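Local coordinates for protein aminotransferase, classes I and II (Silicibacter pomeroyi DSS-3, PDB 3H14) that probably catalyses the pyridoxal-phosphate-dependent transfer of an amino group from L-aspartate to 2-oxoglutarate, giving oxaloacetate and L-glutamate, at residues R117-P123 against V138-T144; N148-P152 against T174-L178. All coordinates share one frame; numbering follows the deposited sequence.

Interaction 1. Residues R117-P123 against V138-T144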
loop_
_atom_site.group_PDB
_atom_site.type_symbol
_atom_site.label_atom_id
_atom_site.label_comp_id
_atom_site.label_asym_id
_atom_site.label_seq_id
_atom_site.Cartn_x
_atom_site.Cartn_y
_atom_site.Cartn_z
ATOM N N ARG A 117 8.693 -4.217 19.802
ATOM C CA ARG A 117 9.308 -3.505 18.681
ATOM C C ARG A 117 9.036 -4.216 17.401
ATOM O O ARG A 117 9.285 -5.388 17.281
ATOM C CB ARG A 117 10.808 -3.330 18.907
ATOM C CG ARG A 117 11.097 -2.304 19.968
ATOM C CD ARG A 117 12.595 -2.168 20.194
ATOM N NE ARG A 117 12.895 -1.230 21.270
ATOM C CZ ARG A 117 13.057 -1.594 22.545
ATOM N NH1 ARG A 117 12.973 -2.877 22.913
ATOM N NH2 ARG A 117 13.333 -0.663 23.461
ATOM N N VAL A 118 8.558 -3.467 16.404
ATOM C CA VAL A 118 8.202 -4.035 15.118
ATOM C C VAL A 118 8.956 -3.248 14.042
ATOM O O VAL A 118 8.783 -2.040 13.962
ATOM C CB VAL A 118 6.678 -3.954 14.890
ATOM C CG1 VAL A 118 6.301 -4.576 13.549
ATOM C CG2 VAL A 118 5.933 -4.633 16.080
ATOM N N GLY A 119 9.778 -3.953 13.266
ATOM C CA GLY A 119 10.630 -3.361 12.221
ATOM C C GLY A 119 9.812 -3.059 10.972
ATOM O O GLY A 119 9.062 -3.919 10.479
ATOM N N ILE A 120 9.968 -1.841 10.450
ATOM C CA ILE A 120 9.279 -1.403 9.224
ATOM C C ILE A 120 10.248 -0.582 8.384
ATOM O O ILE A 120 10.953 0.266 8.911
ATOM C CB ILE A 120 8.028 -0.548 9.548
ATOM C CG1 ILE A 120 8.370 0.595 10.506
ATOM C CG2 ILE A 120 6.929 -1.436 10.207
ATOM C CD1 ILE A 120 7.197 1.476 10.917
ATOM N N GLY A 121 10.332 -0.863 7.101
ATOM C CA GLY A 121 11.257 -0.100 6.213
ATOM C C GLY A 121 10.857 1.339 6.044
ATOM O O GLY A 121 9.662 1.655 6.013
ATOM N N ALA A 122 11.840 2.243 5.930
ATOM C CA ALA A 122 11.577 3.643 5.637
ATOM C C ALA A 122 12.402 3.885 4.379
ATOM O O ALA A 122 13.598 3.669 4.421
ATOM C CB ALA A 122 12.055 4.557 6.791
ATOM N N PRO A 123 11.784 4.285 3.248
ATOM C CA PRO A 123 10.397 4.729 3.079
ATOM C C PRO A 123 9.420 3.589 3.155
ATOM O O PRO A 123 9.730 2.460 2.745
ATOM C CB PRO A 123 10.378 5.302 1.649
ATOM C CG PRO A 123 11.482 4.519 0.942
ATOM C CD PRO A 123 12.531 4.309 1.973
ATOM N N VAL A 138 5.893 -0.327 19.484
ATOM C CA VAL A 138 7.079 0.476 19.183
ATOM C C VAL A 138 7.539 0.247 17.747
ATOM O O VAL A 138 8.204 -0.758 17.420
ATOM C CB VAL A 138 8.211 0.192 20.160
ATOM C CG1 VAL A 138 9.458 1.044 19.761
ATOM C CG2 VAL A 138 7.764 0.457 21.614
ATOM N N PRO A 139 7.211 1.198 16.856
ATOM C CA PRO A 139 7.696 1.027 15.501
ATOM C C PRO A 139 9.192 1.324 15.453
ATOM O O PRO A 139 9.660 2.198 16.147
ATOM C CB PRO A 139 6.844 2.024 14.694
ATOM C CG PRO A 139 6.457 3.083 15.692
ATOM C CD PRO A 139 6.440 2.434 17.037
ATOM N N VAL A 140 9.940 0.528 14.700
ATOM C CA VAL A 140 11.381 0.696 14.533
ATOM C C VAL A 140 11.591 0.875 13.023
ATOM O O VAL A 140 11.566 -0.076 12.254
ATOM C CB VAL A 140 12.186 -0.499 15.106
ATOM C CG1 VAL A 140 13.708 -0.296 14.922
ATOM C CG2 VAL A 140 11.895 -0.670 16.607
ATOM N N ASP A 141 11.780 2.116 12.597
ATOM C CA ASP A 141 12.029 2.393 11.184
ATOM C C ASP A 141 13.405 1.885 10.831
ATOM O O ASP A 141 14.359 2.113 11.574
ATOM C CB ASP A 141 11.915 3.895 10.859
ATOM C CG ASP A 141 10.459 4.362 10.678
ATOM O OD1 ASP A 141 9.719 3.736 9.898
ATOM O OD2 ASP A 141 10.086 5.388 11.280
ATOM N N LEU A 142 13.473 1.155 9.727
ATOM C CA LEU A 142 14.678 0.608 9.153
ATOM C C LEU A 142 14.962 1.397 7.868
ATOM O O LEU A 142 14.312 1.179 6.855
ATOM C CB LEU A 142 14.465 -0.853 8.798
ATOM C CG LEU A 142 13.815 -1.741 9.879
ATOM C CD1 LEU A 142 13.661 -3.103 9.332
ATOM C CD2 LEU A 142 14.684 -1.745 11.136
ATOM N N PRO A 143 15.930 2.313 7.916
ATOM C CA PRO A 143 16.317 3.045 6.681
ATOM C C PRO A 143 16.875 2.109 5.627
ATOM O O PRO A 143 17.941 1.524 5.806
ATOM C CB PRO A 143 17.366 4.056 7.167
ATOM C CG PRO A 143 17.195 4.104 8.668
ATOM C CD PRO A 143 16.727 2.725 9.079
ATOM N N THR A 144 16.163 1.958 4.525
ATOM C CA THR A 144 16.577 1.076 3.481
ATOM C C THR A 144 17.438 1.837 2.477
ATOM O O THR A 144 17.425 3.064 2.438
ATOM C CB THR A 144 15.346 0.439 2.827
ATOM O OG1 THR A 144 14.518 1.481 2.304
ATOM C CG2 THR A 144 14.576 -0.303 3.893
HETATM O O HOH W 1 8.012 2.972 8.055
HETATM O O HOH W 2 11.676 0.550 2.709
#
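Ile120 lays its CD1 methyl alongside the ring of Pro139, 3.8 Å from Pro139 CB. Its CG1 sits between the backbone N and the carbonyl carbon (chi1 52°), which swings that branch to the partner strand. There CG1 also meets the carboxylate of Asp141, 3.5 Å from Asp141 OD1. With an alanine in place of Ile120, the ring of Pro139 would probably lose its apolar neighbour and a gap would open beside the Asp141 carboxylate. Asp141 OD1 takes a bond from a water, 2.6 Å away, that also donates to Gly121 O. The same oxygen forms a salt bridge with Arg129 of helix 126-134.

On the face of Val138 and Val140, the aliphatic part of Arg117 does the packing. Its CG lies beside Val138 CG1 at 3.7 Å, and its CB touches Val140 CG2. Gly119 and Gly121 have no side chain on this face. Leu142 CD1 lies over the Gly119 backbone and Thr144 CG2 near Gly121 CA, so a CB at either glycine would be tight against them.

The backbones form a regular parallel ladder of six hydrogen bonds, from Val118 N to Val138 O (2.9 Å) through to Thr144 N to Ala122 O (3.1 Å). The strands twist, crossing at -39°. Beyond the ladder, a second water accepts from Thr144 OG1 and donates to Pro123 O, just after the cis peptide bond that precedes Pro123.

Strand 117-122, helix 126-134 and strand 138-143 make a beta-alpha-beta unit of the large seven-stranded sheet found in class I aminotransferases. The helix packs on the face of Val118, Ile120 and Pro139. Strand 138-143 is the outermost strand within this chain, while strand 117-122 also bonds to strand 164-168 on its other edge.

Interaction 2. Residues N148-P152 against T174-L178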
loop_
_atom_site.group_PDB
_atom_site.type_symbol
_atom_site.label_atom_id
_atom_site.label_comp_id
_atom_site.label_asym_id
_atom_site.label_seq_id
_atom_site.Cartn_x
_atom_site.Cartn_y
_atom_site.Cartn_z
ATOM N N ASN A 148 19.557 -1.855 -2.173
ATOM C CA ASN A 148 18.646 -2.901 -1.685
ATOM C C ASN A 148 17.231 -2.736 -2.234
ATOM O O ASN A 148 16.302 -3.413 -1.785
ATOM C CB ASN A 148 18.621 -2.927 -0.151
ATOM C CG ASN A 148 19.986 -3.279 0.462
ATOM O OD1 ASN A 148 20.795 -3.986 -0.153
ATOM N ND2 ASN A 148 20.259 -2.737 1.642
ATOM N N ARG A 149 17.089 -1.865 -3.234
ATOM C CA ARG A 149 15.812 -1.600 -3.858
ATOM C C ARG A 149 14.805 -0.980 -2.862
ATOM O O ARG A 149 13.585 -1.148 -3.005
ATOM C CB ARG A 149 15.250 -2.889 -4.474
ATOM C CG ARG A 149 14.645 -2.735 -5.861
ATOM C CD ARG A 149 14.129 -4.085 -6.402
ATOM N NE ARG A 149 13.613 -3.991 -7.781
ATOM C CZ ARG A 149 14.388 -3.802 -8.852
ATOM N NH1 ARG A 149 13.849 -3.703 -10.068
ATOM N NH2 ARG A 149 15.714 -3.744 -8.714
ATOM N N LEU A 150 15.330 -0.265 -1.881
ATOM C CA LEU A 150 14.559 0.372 -0.811
ATOM C C LEU A 150 13.614 -0.581 -0.098
ATOM O O LEU A 150 12.492 -0.222 0.252
ATOM C CB LEU A 150 13.799 1.578 -1.346
ATOM C CG LEU A 150 14.690 2.691 -1.909
ATOM C CD1 LEU A 150 13.830 3.827 -2.532
ATOM C CD2 LEU A 150 15.631 3.218 -0.816
ATOM N N GLN A 151 14.140 -1.777 0.136
ATOM C CA GLN A 151 13.494 -2.837 0.841
ATOM C C GLN A 151 14.435 -3.251 1.939
ATOM O O GLN A 151 15.650 -3.189 1.764
ATOM C CB GLN A 151 13.275 -4.012 -0.094
ATOM C CG GLN A 151 12.139 -3.811 -1.076
ATOM C CD GLN A 151 10.757 -3.980 -0.454
ATOM O OE1 GLN A 151 10.624 -4.387 0.715
ATOM N NE2 GLN A 151 9.711 -3.656 -1.234
ATOM N N PRO A 152 13.881 -3.679 3.083
ATOM C CA PRO A 152 14.813 -4.164 4.101
ATOM C C PRO A 152 15.566 -5.425 3.676
ATOM O O PRO A 152 15.075 -6.214 2.876
ATOM C CB PRO A 152 13.926 -4.435 5.321
ATOM C CG PRO A 152 12.579 -4.601 4.791
ATOM C CD PRO A 152 12.478 -3.791 3.500
ATOM N N THR A 174 7.288 3.313 -3.213
ATOM C CA THR A 174 8.345 3.107 -4.199
ATOM C C THR A 174 7.927 2.275 -5.374
ATOM O O THR A 174 8.516 2.406 -6.449
ATOM C CB THR A 174 9.552 2.404 -3.567
ATOM O OG1 THR A 174 9.152 1.131 -3.067
ATOM C CG2 THR A 174 10.130 3.233 -2.474
ATOM N N GLY A 175 6.938 1.404 -5.159
ATOM C CA GLY A 175 6.586 0.369 -6.092
ATOM C C GLY A 175 7.526 -0.818 -6.157
ATOM O O GLY A 175 7.286 -1.734 -6.937
ATOM N N THR A 176 8.585 -0.840 -5.354
ATOM C CA THR A 176 9.565 -1.948 -5.472
ATOM C C THR A 176 8.997 -3.272 -4.935
ATOM O O THR A 176 8.125 -3.294 -4.030
ATOM C CB THR A 176 10.923 -1.594 -4.813
ATOM O OG1 THR A 176 10.778 -1.439 -3.391
ATOM C CG2 THR A 176 11.465 -0.287 -5.420
HETATM N N MSE A 177 9.492 -4.373 -5.502
HETATM C CA MSE A 177 9.037 -5.685 -5.149
HETATM C C MSE A 177 10.153 -6.585 -4.643
HETATM O O MSE A 177 11.332 -6.361 -4.905
HETATM C CB MSE A 177 8.340 -6.305 -6.346
HETATM C CG MSE A 177 7.017 -5.641 -6.627
HETATM SE SE MSE A 177 6.299 -6.054 -8.388
HETATM C CE MSE A 177 5.746 -7.898 -7.965
ATOM N N LEU A 178 9.745 -7.612 -3.920
ATOM C CA LEU A 178 10.650 -8.632 -3.390
ATOM C C LEU A 178 10.466 -9.890 -4.205
ATOM O O LEU A 178 9.358 -10.459 -4.262
ATOM C CB LEU A 178 10.316 -8.937 -1.936
ATOM C CG LEU A 178 10.617 -7.794 -0.975
ATOM C CD1 LEU A 178 9.880 -7.950 0.351
ATOM C CD2 LEU A 178 12.089 -7.671 -0.758
HETATM O O HOH W 3 10.158 0.446 -0.733
#
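Neither 148-152 nor 174-178 is helix or strand, and the two loops come closest in backbone at Arg149 and Thr176, with CA atoms 6.5 Å apart. The first leads from strand 138-143 to helix 154-157, the second from strand 164-168 to helix 180-192. Arg149 and Leu150 both have positive phi, which brings Arg149 O round to the other loop. Thr176 OG1 donates to Arg149 O at 2.8 Å, almost in line with the carbonyl bond (178° at the oxygen). Its position between the backbone N and the carbonyl carbon (chi1 66°) aims it at this carbonyl.

Gln151 runs past Thr176 in the opposite direction. Its chain bends at chi2 (-76°) and carries NE2 to Thr176 OG1, 3.3 Å away, with the hydroxyl oxygen tilted from the amide plane. NE2 also bonds weakly to Thr176 O and donates to Ala168 O. Gln151 OE1 lies 3.7 Å from Leu178 CD1 and is bonded to a glycerol, probably from the crystallisation liquor.

Leu150 CD1 packs on Thr174 CG2 at 3.7 Å. A water donates to Leu150 O and lies 2.6 Å from Thr174 OG1, bridging the two loops. The extended Arg149 chain runs past Thr176, with its CG 4.0 Å from Thr176 CB, and its NE forms a salt bridge with Asp311.

Asp311 also accepts from the backbone N of Met177, a selenomethionine residue, and so ties both loops to one carboxylate. Because the buried Thr176 OG1 both donates and accepts, the linked bonds are likely to fix the rotation of the hydroxyl and the amide together.

How the interactions relate
Interaction 1 leads straight into interaction 2 along the chain, and their centres are about 14 Å apart. Thr144, at the end of strand 138-143, packs against Leu150 and Gln151. Its OG1 lies 3.3 Å from Leu150 C, and its CG2 lies 3.5 Å from Gln151 C. Pro123 also touches Thr174, with Pro123 CG 3.9 Å from Thr174 CG2. The C-terminal ends of the paired strands therefore rest on the two loops. A glycerol is bonded at each contact, to Gly121 N and to Gln151 OE1. In this fold the cofactor is generally bound near the C-terminal ends of the parallel strands of the large sheet, the end at which both loops lie.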